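Local atomic coordinates of transmembrane oligosaccharyl transferase, putative (PDB entry 3VGP), a protein that is a putative membrane-bound oligosaccharyl transferase of the AglB family from an archaeon, represented by its C-terminal globular domain. Residues 5-17 with 148-160. The protein carries 1 engineered substitution. Numbering follows the deposited sequence.
Sequences TEDWKEALEWMRT and RLVKEFGDVKIFE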
loop_
_atom_site.group_PDB
_atom_site.type_symbol
_atom_site.label_atom_id
_atom_site.label_comp_id
_atom_site.label_asym_id
_atom_site.label_seq_id
_atom_site.Cartn_x
_atom_site.Cartn_y
_atom_site.Cartn_z
ATOM N N THR A 5 -0.637 -1.765 -15.128
ATOM C CA THR A 5 0.146 -2.758 -15.848
ATOM C C THR A 5 -0.516 -4.120 -15.686
ATOM O O THR A 5 -1.408 -4.294 -14.854
ATOM C CB THR A 5 1.583 -2.860 -15.298
ATOM O OG1 THR A 5 1.539 -3.328 -13.945
ATOM C CG2 THR A 5 2.275 -1.504 -15.338
ATOM N N GLU A 6 -0.069 -5.086 -16.479
ATOM C CA GLU A 6 -0.617 -6.432 -16.418
ATOM C C GLU A 6 -0.362 -7.061 -15.054
ATOM O O GLU A 6 -1.214 -7.775 -14.525
ATOM C CB GLU A 6 -0.003 -7.296 -17.517
ATOM C CG GLU A 6 -1.037 -7.936 -18.425
ATOM C CD GLU A 6 -2.133 -6.965 -18.825
ATOM O OE1 GLU A 6 -1.810 -5.847 -19.287
ATOM O OE2 GLU A 6 -3.323 -7.321 -18.676
ATOM N N ASP A 7 0.811 -6.797 -14.485
ATOM C CA ASP A 7 1.141 -7.349 -13.176
ATOM C C ASP A 7 0.182 -6.812 -12.123
ATOM O O ASP A 7 -0.239 -7.544 -11.230
ATOM C CB ASP A 7 2.575 -7.000 -12.776
ATOM C CG ASP A 7 3.606 -7.700 -13.631
ATOM O OD1 ASP A 7 3.387 -8.878 -13.979
ATOM O OD2 ASP A 7 4.645 -7.080 -13.940
ATOM N N TRP A 8 -0.158 -5.529 -12.225
ATOM C CA TRP A 8 -1.077 -4.937 -11.263
ATOM C C TRP A 8 -2.470 -5.525 -11.417
ATOM O O TRP A 8 -3.123 -5.851 -10.424
ATOM C CB TRP A 8 -1.139 -3.415 -11.426
ATOM C CG TRP A 8 -0.164 -2.689 -10.555
ATOM C CD1 TRP A 8 0.994 -2.079 -10.942
ATOM C CD2 TRP A 8 -0.256 -2.516 -9.136
ATOM N NE1 TRP A 8 1.629 -1.533 -9.850
ATOM C CE2 TRP A 8 0.883 -1.789 -8.729
ATOM C CE3 TRP A 8 -1.190 -2.907 -8.169
ATOM C CZ2 TRP A 8 1.113 -1.442 -7.395
ATOM C CZ3 TRP A 8 -0.961 -2.562 -6.841
ATOM C CH2 TRP A 8 0.183 -1.837 -6.468
ATOM N N LYS A 9 -2.927 -5.660 -12.660
ATOM C CA LYS A 9 -4.250 -6.220 -12.912
ATOM C C LYS A 9 -4.328 -7.651 -12.392
ATOM O O LYS A 9 -5.340 -8.050 -11.817
ATOM C CB LYS A 9 -4.575 -6.176 -14.409
ATOM C CG LYS A 9 -4.828 -4.769 -14.936
ATOM C CD LYS A 9 -5.187 -4.779 -16.417
ATOM C CE LYS A 9 -5.501 -3.377 -16.920
ATOM N NZ LYS A 9 -5.834 -3.366 -18.376
ATOM N N GLU A 10 -3.252 -8.408 -12.596
ATOM C CA GLU A 10 -3.163 -9.792 -12.135
ATOM C C GLU A 10 -3.188 -9.859 -10.612
ATOM O O GLU A 10 -3.874 -10.695 -10.025
ATOM C CB GLU A 10 -1.862 -10.433 -12.617
ATOM C CG GLU A 10 -1.957 -11.236 -13.896
ATOM C CD GLU A 10 -0.644 -11.930 -14.217
ATOM O OE1 GLU A 10 0.295 -11.250 -14.687
ATOM O OE2 GLU A 10 -0.545 -13.154 -13.984
ATOM N N ALA A 11 -2.412 -8.987 -9.979
ATOM C CA ALA A 11 -2.349 -8.947 -8.525
ATOM C C ALA A 11 -3.730 -8.624 -7.966
ATOM O O ALA A 11 -4.195 -9.264 -7.023
ATOM C CB ALA A 11 -1.339 -7.897 -8.076
ATOM N N LEU A 12 -4.389 -7.628 -8.552
ATOM C CA LEU A 12 -5.714 -7.234 -8.096
ATOM C C LEU A 12 -6.720 -8.362 -8.280
ATOM O O LEU A 12 -7.630 -8.523 -7.469
ATOM C CB LEU A 12 -6.181 -5.974 -8.833
ATOM C CG LEU A 12 -5.575 -4.666 -8.312
ATOM C CD1 LEU A 12 -5.799 -3.545 -9.312
ATOM C CD2 LEU A 12 -6.196 -4.324 -6.964
ATOM N N GLU A 13 -6.550 -9.148 -9.339
ATOM C CA GLU A 13 -7.449 -10.268 -9.608
ATOM C C GLU A 13 -7.212 -11.409 -8.620
ATOM O O GLU A 13 -8.151 -12.096 -8.212
ATOM C CB GLU A 13 -7.254 -10.775 -11.041
ATOM C CG GLU A 13 -8.145 -11.951 -11.416
ATOM C CD GLU A 13 -9.609 -11.708 -11.086
ATOM O OE1 GLU A 13 -10.138 -10.634 -11.451
ATOM O OE2 GLU A 13 -10.234 -12.595 -10.467
ATOM N N TRP A 14 -5.954 -11.615 -8.242
ATOM C CA TRP A 14 -5.614 -12.666 -7.288
ATOM C C TRP A 14 -6.224 -12.329 -5.929
ATOM O O TRP A 14 -6.727 -13.207 -5.223
ATOM C CB TRP A 14 -4.094 -12.782 -7.144
ATOM C CG TRP A 14 -3.661 -13.871 -6.206
ATOM C CD1 TRP A 14 -3.422 -15.181 -6.516
ATOM C CD2 TRP A 14 -3.441 -13.746 -4.797
ATOM N NE1 TRP A 14 -3.067 -15.881 -5.385
ATOM C CE2 TRP A 14 -3.070 -15.022 -4.316
ATOM C CE3 TRP A 14 -3.522 -12.679 -3.892
ATOM C CZ2 TRP A 14 -2.780 -15.260 -2.967
ATOM C CZ3 TRP A 14 -3.233 -12.914 -2.552
ATOM C CH2 TRP A 14 -2.867 -14.196 -2.103
HETATM N N MSE A 15 -6.174 -11.052 -5.560
HETATM C CA MSE A 15 -6.723 -10.626 -4.282
HETATM C C MSE A 15 -8.244 -10.654 -4.284
HETATM O O MSE A 15 -8.861 -11.028 -3.290
HETATM C CB MSE A 15 -6.230 -9.223 -3.928
HETATM C CG MSE A 15 -4.737 -9.163 -3.669
HETATM SE SE MSE A 15 -4.167 -7.427 -3.076
HETATM C CE MSE A 15 -4.169 -6.540 -4.781
ATOM N N ARG A 16 -8.849 -10.251 -5.395
ATOM C CA ARG A 16 -10.305 -10.259 -5.490
ATOM C C ARG A 16 -10.788 -11.693 -5.307
ATOM O O ARG A 16 -11.747 -11.950 -4.581
ATOM C CB ARG A 16 -10.749 -9.717 -6.842
ATOM N N THR A 17 -10.106 -12.626 -5.963
ATOM C CA THR A 17 -10.453 -14.037 -5.876
ATOM C C THR A 17 -10.308 -14.529 -4.441
ATOM O O THR A 17 -11.142 -15.283 -3.943
ATOM C CB THR A 17 -9.555 -14.880 -6.812
ATOM O OG1 THR A 17 -9.813 -14.511 -8.173
ATOM C CG2 THR A 17 -9.825 -16.368 -6.634
ATOM N N ARG A 148 3.449 -10.501 6.125
ATOM C CA ARG A 148 4.038 -11.650 5.453
ATOM C C ARG A 148 3.883 -11.562 3.932
ATOM O O ARG A 148 2.782 -11.360 3.424
ATOM C CB ARG A 148 3.360 -12.932 5.965
ATOM C CG ARG A 148 3.777 -14.208 5.253
ATOM C CD ARG A 148 3.013 -15.412 5.803
ATOM N NE ARG A 148 3.453 -16.657 5.177
ATOM C CZ ARG A 148 2.959 -17.858 5.462
ATOM N NH1 ARG A 148 1.998 -17.990 6.367
ATOM N NH2 ARG A 148 3.428 -18.928 4.835
ATOM N N LEU A 149 4.987 -11.702 3.203
ATOM C CA LEU A 149 4.918 -11.678 1.745
ATOM C C LEU A 149 4.240 -12.977 1.313
ATOM O O LEU A 149 4.713 -14.069 1.648
ATOM C CB LEU A 149 6.321 -11.604 1.137
ATOM C CG LEU A 149 6.386 -11.644 -0.391
ATOM C CD1 LEU A 149 5.699 -10.414 -0.981
ATOM C CD2 LEU A 149 7.844 -11.693 -0.832
ATOM N N VAL A 150 3.135 -12.865 0.582
ATOM C CA VAL A 150 2.404 -14.049 0.140
ATOM C C VAL A 150 2.288 -14.246 -1.366
ATOM O O VAL A 150 1.973 -15.348 -1.822
ATOM C CB VAL A 150 0.974 -14.084 0.731
ATOM C CG1 VAL A 150 1.042 -14.238 2.238
ATOM C CG2 VAL A 150 0.215 -12.819 0.354
ATOM N N LYS A 151 2.535 -13.200 -2.147
ATOM C CA LYS A 151 2.425 -13.338 -3.594
ATOM C C LYS A 151 3.189 -12.236 -4.310
ATOM O O LYS A 151 3.354 -11.139 -3.780
ATOM C CB LYS A 151 0.947 -13.303 -4.011
ATOM C CG LYS A 151 0.609 -14.124 -5.250
ATOM C CD LYS A 151 0.699 -15.623 -4.969
ATOM C CE LYS A 151 0.433 -16.426 -6.230
ATOM N NZ LYS A 151 0.457 -17.895 -5.979
ATOM N N GLU A 152 3.653 -12.540 -5.516
ATOM C CA GLU A 152 4.397 -11.582 -6.322
ATOM C C GLU A 152 4.036 -11.726 -7.791
ATOM O O GLU A 152 3.893 -12.837 -8.302
ATOM C CB GLU A 152 5.901 -11.792 -6.158
ATOM C CG GLU A 152 6.467 -11.315 -4.838
ATOM C CD GLU A 152 7.977 -11.410 -4.800
ATOM O OE1 GLU A 152 8.502 -12.541 -4.823
ATOM O OE2 GLU A 152 8.641 -10.354 -4.756
ATOM N N PHE A 153 3.890 -10.592 -8.463
ATOM C CA PHE A 153 3.560 -10.555 -9.884
ATOM C C PHE A 153 4.496 -9.508 -10.460
ATOM O O PHE A 153 4.202 -8.317 -10.423
ATOM C CB PHE A 153 2.099 -10.136 -10.072
ATOM C CG PHE A 153 1.110 -11.143 -9.554
ATOM C CD1 PHE A 153 0.738 -12.238 -10.328
ATOM C CD2 PHE A 153 0.566 -11.008 -8.280
ATOM C CE1 PHE A 153 -0.162 -13.188 -9.840
ATOM C CE2 PHE A 153 -0.334 -11.953 -7.781
ATOM C CZ PHE A 153 -0.698 -13.044 -8.564
ATOM N N GLY A 154 5.633 -9.954 -10.986
ATOM C CA GLY A 154 6.605 -9.010 -11.503
ATOM C C GLY A 154 7.223 -8.389 -10.263
ATOM O O GLY A 154 7.725 -9.109 -9.399
ATOM N N ASP A 155 7.180 -7.066 -10.148
ATOM C CA ASP A 155 7.731 -6.418 -8.964
ATOM C C ASP A 155 6.615 -5.969 -8.027
ATOM O O ASP A 155 6.858 -5.269 -7.045
ATOM C CB ASP A 155 8.616 -5.226 -9.336
ATOM C CG ASP A 155 7.906 -4.217 -10.207
ATOM O OD1 ASP A 155 7.717 -4.500 -11.407
ATOM O OD2 ASP A 155 7.534 -3.141 -9.693
ATOM N N VAL A 156 5.387 -6.371 -8.342
ATOM C CA VAL A 156 4.243 -6.045 -7.498
ATOM C C VAL A 156 4.238 -7.108 -6.401
ATOM O O VAL A 156 4.133 -8.301 -6.691
ATOM C CB VAL A 156 2.912 -6.115 -8.284
ATOM C CG1 VAL A 156 1.749 -5.732 -7.377
ATOM C CG2 VAL A 156 2.962 -5.187 -9.481
ATOM N N LYS A 157 4.363 -6.678 -5.149
ATOM C CA LYS A 157 4.395 -7.612 -4.027
ATOM C C LYS A 157 3.150 -7.486 -3.157
ATOM O O LYS A 157 2.751 -6.383 -2.795
ATOM C CB LYS A 157 5.642 -7.369 -3.170
ATOM C CG LYS A 157 6.952 -7.517 -3.926
ATOM C CD LYS A 157 8.154 -7.352 -3.011
ATOM C CE LYS A 157 9.454 -7.443 -3.810
ATOM N NZ LYS A 157 10.664 -7.357 -2.954
ATOM N N ILE A 158 2.545 -8.625 -2.829
ATOM C CA ILE A 158 1.349 -8.646 -1.993
ATOM C C ILE A 158 1.706 -9.188 -0.616
ATOM O O ILE A 158 2.216 -10.300 -0.488
ATOM C CB ILE A 158 0.239 -9.528 -2.614
ATOM C CG1 ILE A 158 -0.169 -8.960 -3.978
ATOM C CG2 ILE A 158 -0.980 -9.569 -1.692
ATOM C CD1 ILE A 158 -1.201 -9.792 -4.702
ATOM N N PHE A 159 1.446 -8.384 0.408
ATOM C CA PHE A 159 1.727 -8.758 1.788
ATOM C C PHE A 159 0.412 -8.959 2.524
ATOM O O PHE A 159 -0.532 -8.196 2.334
ATOM C CB PHE A 159 2.516 -7.648 2.484
ATOM C CG PHE A 159 3.880 -7.409 1.897
ATOM C CD1 PHE A 159 4.990 -8.082 2.392
ATOM C CD2 PHE A 159 4.049 -6.517 0.844
ATOM C CE1 PHE A 159 6.251 -7.870 1.852
ATOM C CE2 PHE A 159 5.307 -6.297 0.293
ATOM C CZ PHE A 159 6.410 -6.973 0.796
ATOM N N GLU A 160 0.346 -9.991 3.354
ATOM C CA GLU A 160 -0.862 -10.225 4.128
ATOM C C GLU A 160 -0.604 -9.736 5.544
ATOM O O GLU A 160 0.480 -9.931 6.098
ATOM C CB GLU A 160 -1.218 -11.716 4.138
ATOM C CG GLU A 160 -2.499 -12.039 4.899
ATOM C CD GLU A 160 -2.996 -13.450 4.630
ATOM O OE1 GLU A 160 -2.165 -14.383 4.633
ATOM O OE2 GLU A 160 -4.216 -13.629 4.425
HETATM O O HOH W 1 5.540 -5.445 -12.137
HETATM O O HOH W 2 -1.898 -18.776 -4.737
#
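Water 2 joins Trp14 to Lys151, accepting from Trp14 NE1 at 3.2 Å and from Lys151 NZ at 2.8 Å. The long aliphatic chain of Lys151 suits this place: bent at chi2 (70°), it lays CG over one indole face, 4.0 Å from the centroid of the five-membered ring, a CH-pi contact, while its ammonium reaches the water at the indole edge. The Trp14 ring comes there because CG stands anti to the backbone N (chi1 -178°).

Phe153 presses a ring face on the helix backbone near Glu10 O and Ala11 N. Small Ala11 lets it approach, with Ala11 CB 3.7 Å from Phe153 CD2. Ile158 CD1 fills in between Trp14 and Met15 (selenomethionine), lying 3.7 Å from Met15 CG. Near the start of the helix, Val156 spreads its branches: CG1 meets Ala11 CB, and CG2 sits over the Trp8 five-membered ring, 3.9 Å from its centroid.

At the type II' turn, Gly154 supplies the positive phi, and water 1 donates to both Asp7 OD2 and Asp155 OD1, probably easing their mutual repulsion.

Helix 6-20 thus packs on the hairpin formed by strands 147-153 and 156-161, the latter pairing antiparallel with strand 88-91, whose Val90 touches both Trp8 and Val156.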